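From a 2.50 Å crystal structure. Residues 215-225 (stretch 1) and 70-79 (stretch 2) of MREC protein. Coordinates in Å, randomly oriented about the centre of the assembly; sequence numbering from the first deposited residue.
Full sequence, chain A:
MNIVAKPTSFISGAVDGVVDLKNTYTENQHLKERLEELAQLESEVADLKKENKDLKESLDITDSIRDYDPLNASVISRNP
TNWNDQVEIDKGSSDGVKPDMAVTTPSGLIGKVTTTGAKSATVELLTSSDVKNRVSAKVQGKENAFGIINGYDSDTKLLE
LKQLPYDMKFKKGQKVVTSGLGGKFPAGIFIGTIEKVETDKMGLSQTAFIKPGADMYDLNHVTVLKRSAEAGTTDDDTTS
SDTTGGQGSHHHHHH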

# COMPACT_ATOMS: atom_id res chain seq x y z
N ASP A 215 -15.09 78.04 16.93
CA ASP A 215 -15.70 79.37 16.96
C ASP A 215 -14.76 80.27 16.18
O ASP A 215 -13.62 80.48 16.61
CB ASP A 215 -15.83 79.89 18.38
CG ASP A 215 -16.16 81.37 18.41
OD1 ASP A 215 -17.26 81.75 17.93
OD2 ASP A 215 -15.32 82.16 18.91
N MET A 216 -15.22 80.82 15.07
CA MET A 216 -14.35 81.65 14.26
C MET A 216 -14.49 83.15 14.47
O MET A 216 -13.81 83.94 13.81
CB MET A 216 -14.55 81.27 12.79
CG MET A 216 -14.21 79.81 12.54
SD MET A 216 -14.99 79.10 11.12
CE MET A 216 -13.85 79.46 9.98
N TYR A 217 -15.35 83.55 15.40
CA TYR A 217 -15.54 84.98 15.66
C TYR A 217 -14.36 85.60 16.36
O TYR A 217 -14.10 86.79 16.22
CB TYR A 217 -16.80 85.23 16.49
CG TYR A 217 -16.98 86.69 16.87
CD1 TYR A 217 -16.65 87.16 18.15
CD2 TYR A 217 -17.46 87.62 15.93
CE1 TYR A 217 -16.79 88.51 18.49
CE2 TYR A 217 -17.60 88.97 16.26
CZ TYR A 217 -17.26 89.42 17.54
OH TYR A 217 -17.39 90.76 17.84
N ASP A 218 -13.63 84.81 17.12
CA ASP A 218 -12.48 85.33 17.83
C ASP A 218 -11.32 84.36 17.66
O ASP A 218 -11.22 83.36 18.37
CB ASP A 218 -12.83 85.49 19.31
CG ASP A 218 -11.72 86.14 20.12
OD1 ASP A 218 -11.89 86.24 21.35
OD2 ASP A 218 -10.68 86.56 19.54
N LEU A 219 -10.43 84.65 16.73
CA LEU A 219 -9.31 83.75 16.49
C LEU A 219 -8.00 84.35 16.94
O LEU A 219 -7.75 85.53 16.72
CB LEU A 219 -9.20 83.43 15.00
CG LEU A 219 -10.38 82.77 14.31
CD1 LEU A 219 -10.20 82.89 12.82
CD2 LEU A 219 -10.47 81.32 14.73
N ASN A 220 -7.16 83.54 17.56
CA ASN A 220 -5.86 83.99 17.98
C ASN A 220 -4.84 82.93 17.64
O ASN A 220 -4.09 83.07 16.68
CB ASN A 220 -5.83 84.26 19.47
CG ASN A 220 -4.47 84.77 19.93
OD1 ASN A 220 -4.13 84.70 21.11
ND2 ASN A 220 -3.69 85.30 18.98
N HIS A 221 -4.82 81.86 18.43
CA HIS A 221 -3.88 80.77 18.17
C HIS A 221 -4.48 79.81 17.16
O HIS A 221 -5.65 79.42 17.24
CB HIS A 221 -3.52 80.07 19.46
CG HIS A 221 -2.69 80.93 20.36
ND1 HIS A 221 -1.52 81.52 19.93
CD2 HIS A 221 -2.88 81.35 21.63
CE1 HIS A 221 -1.03 82.27 20.90
NE2 HIS A 221 -1.84 82.18 21.94
N VAL A 222 -3.65 79.41 16.20
CA VAL A 222 -4.10 78.58 15.10
C VAL A 222 -3.04 77.60 14.60
O VAL A 222 -1.84 77.78 14.85
CB VAL A 222 -4.53 79.55 13.98
CG1 VAL A 222 -3.94 79.15 12.65
CG2 VAL A 222 -6.02 79.62 13.94
N THR A 223 -3.47 76.57 13.88
CA THR A 223 -2.52 75.57 13.36
C THR A 223 -2.65 75.23 11.87
O THR A 223 -3.72 74.83 11.39
CB THR A 223 -2.61 74.26 14.16
OG1 THR A 223 -2.44 74.55 15.55
CG2 THR A 223 -1.52 73.30 13.75
N VAL A 224 -1.55 75.39 11.15
CA VAL A 224 -1.52 75.10 9.72
C VAL A 224 -1.03 73.67 9.49
O VAL A 224 0.05 73.30 9.94
CB VAL A 224 -0.59 76.09 8.97
CG1 VAL A 224 -0.61 75.81 7.48
CG2 VAL A 224 -1.02 77.50 9.23
N LEU A 225 -1.83 72.87 8.79
CA LEU A 225 -1.50 71.48 8.51
C LEU A 225 -0.93 71.20 7.12
O LEU A 225 -1.57 71.49 6.12
CB LEU A 225 -2.74 70.60 8.69
CG LEU A 225 -3.59 70.87 9.94
CD1 LEU A 225 -4.75 69.89 9.98
CD2 LEU A 225 -2.72 70.76 11.18
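Stretch 2 70-79: PLNASVISRN

How does the backbone of stretch 2 run along stretch 1? Residues 221-225 form a strand that continues later in the chain, and stretch 2 enters as a strand from P70, already begun upstream. The two lie side by side as antiparallel neighbours in a sheet, their N-to-C directions 149° apart and their axes approaching to 4.5 Å. The register therefore runs in reverse: L225 faces P70, V224 faces L71, T223 faces N72, V222 faces A73 and H221 faces S74, with CA-CA separations between 4.5 and 5.1 Å.

What ties the two backbones together? V222 and A73 form one hydrogen-bonded pair, A73 N giving to V222 O at 2.7 Å and V222 N to A73 O at 2.7 Å. Two residues along, V224 N donates to L71 O at 2.8 Å, and L71 N returns a bond of 2.8 Å to V224 O. Beyond the paired strand residues, V75 N reaches N220 O at 2.8 Å, extending the ladder into the loop before H221. CA-H...O contacts accompany these bonds, including S74 CA to N220 O at 3.2 Å and T223 CA to L71 O at 3.3 Å.

Which side chains share each face of the sheet? Alternation puts V222, V224, L71 and A73 on one face, where the small side chain of A73 lies beside V222. H221, T223, L225, P70, N72 and S74 occupy the other. There the ring of P70 meets two neighbours through its CB, which is 3.6 Å from T223 CG2 and 3.9 Å from L225 CD2. T223 OG1 lies 3.1 Å from N72 ND2, while at the next pair on this face H221 ND1 makes a weak hydrogen bond of 3.4 Å to S74 OG, which sits at the edge of the imidazole ring.

How does the contact continue past the paired strands? V75 points toward stretch 1 and packs its CG2 against L219 CB at 3.7 Å, an apolar contact alongside the last backbone bond. I76 turns away, but R78 points back with all four of its chi angles near 180°. This extended side chain carries the guanidinium to the backbone of M216, where R78 NH1 and R78 NH2 both donate to M216 O, at 2.9 and 3.0 Å respectively. One carbonyl thus receives a forked pair of bonds at the guanidinium edge, and L219 CD1 approaches R78 NH2 to 3.7 Å.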

# COMPACT_ATOMS: atom_id res chain seq x y z
N PRO A 70 1.99 69.54 11.51
CA PRO A 70 1.37 70.81 11.92
C PRO A 70 2.37 71.93 12.20
O PRO A 70 3.55 71.68 12.45
CB PRO A 70 0.61 70.41 13.18
CG PRO A 70 1.55 69.43 13.80
CD PRO A 70 1.98 68.57 12.62
N LEU A 71 1.89 73.17 12.11
CA LEU A 71 2.72 74.34 12.40
C LEU A 71 1.84 75.32 13.16
O LEU A 71 0.73 75.64 12.72
CB LEU A 71 3.22 75.02 11.12
CG LEU A 71 4.52 75.81 11.29
CD1 LEU A 71 4.75 76.66 10.06
CD2 LEU A 71 4.44 76.70 12.52
N ASN A 72 2.31 75.78 14.31
CA ASN A 72 1.54 76.71 15.11
C ASN A 72 1.70 78.13 14.62
O ASN A 72 2.76 78.50 14.13
CB ASN A 72 1.96 76.61 16.56
CG ASN A 72 1.41 75.37 17.22
OD1 ASN A 72 1.81 75.01 18.32
ND2 ASN A 72 0.47 74.71 16.55
N ALA A 73 0.63 78.91 14.73
CA ALA A 73 0.68 80.30 14.30
C ALA A 73 -0.36 81.17 14.99
O ALA A 73 -1.31 80.68 15.60
CB ALA A 73 0.50 80.38 12.79
N SER A 74 -0.17 82.48 14.90
CA SER A 74 -1.10 83.39 15.52
C SER A 74 -1.68 84.36 14.51
O SER A 74 -1.02 84.74 13.55
CB SER A 74 -0.40 84.19 16.63
OG SER A 74 0.16 83.32 17.60
N VAL A 75 -2.92 84.74 14.73
CA VAL A 75 -3.57 85.71 13.88
C VAL A 75 -2.90 87.03 14.21
O VAL A 75 -2.87 87.42 15.37
CB VAL A 75 -5.05 85.83 14.23
CG1 VAL A 75 -5.69 86.87 13.36
CG2 VAL A 75 -5.74 84.51 14.04
N ILE A 76 -2.35 87.73 13.21
CA ILE A 76 -1.73 89.02 13.49
C ILE A 76 -2.53 90.21 12.94
O ILE A 76 -2.15 91.35 13.16
CB ILE A 76 -0.30 89.11 12.94
CG1 ILE A 76 -0.31 89.00 11.42
CG2 ILE A 76 0.53 88.00 13.53
CD1 ILE A 76 1.06 89.11 10.82
N SER A 77 -3.62 89.96 12.24
CA SER A 77 -4.43 91.05 11.71
C SER A 77 -5.77 90.58 11.17
O SER A 77 -5.87 89.54 10.53
CB SER A 77 -3.69 91.79 10.60
OG SER A 77 -4.51 92.80 10.03
N ARG A 78 -6.81 91.35 11.45
CA ARG A 78 -8.15 91.03 11.00
C ARG A 78 -8.91 92.34 10.86
O ARG A 78 -8.97 93.14 11.80
CB ARG A 78 -8.83 90.10 12.01
CG ARG A 78 -10.15 89.55 11.54
CD ARG A 78 -10.63 88.46 12.47
NE ARG A 78 -11.85 87.83 11.99
CZ ARG A 78 -12.39 86.74 12.54
NH1 ARG A 78 -13.51 86.24 12.04
NH2 ARG A 78 -11.82 86.16 13.60
N ASN A 79 -9.47 92.57 9.68
CA ASN A 79 -10.18 93.80 9.41
C ASN A 79 -11.67 93.65 9.62
O ASN A 79 -12.29 92.74 9.10
CB ASN A 79 -9.91 94.23 7.96
CG ASN A 79 -10.40 95.64 7.67
OD1 ASN A 79 -11.46 96.06 8.15
ND2 ASN A 79 -9.65 96.36 6.86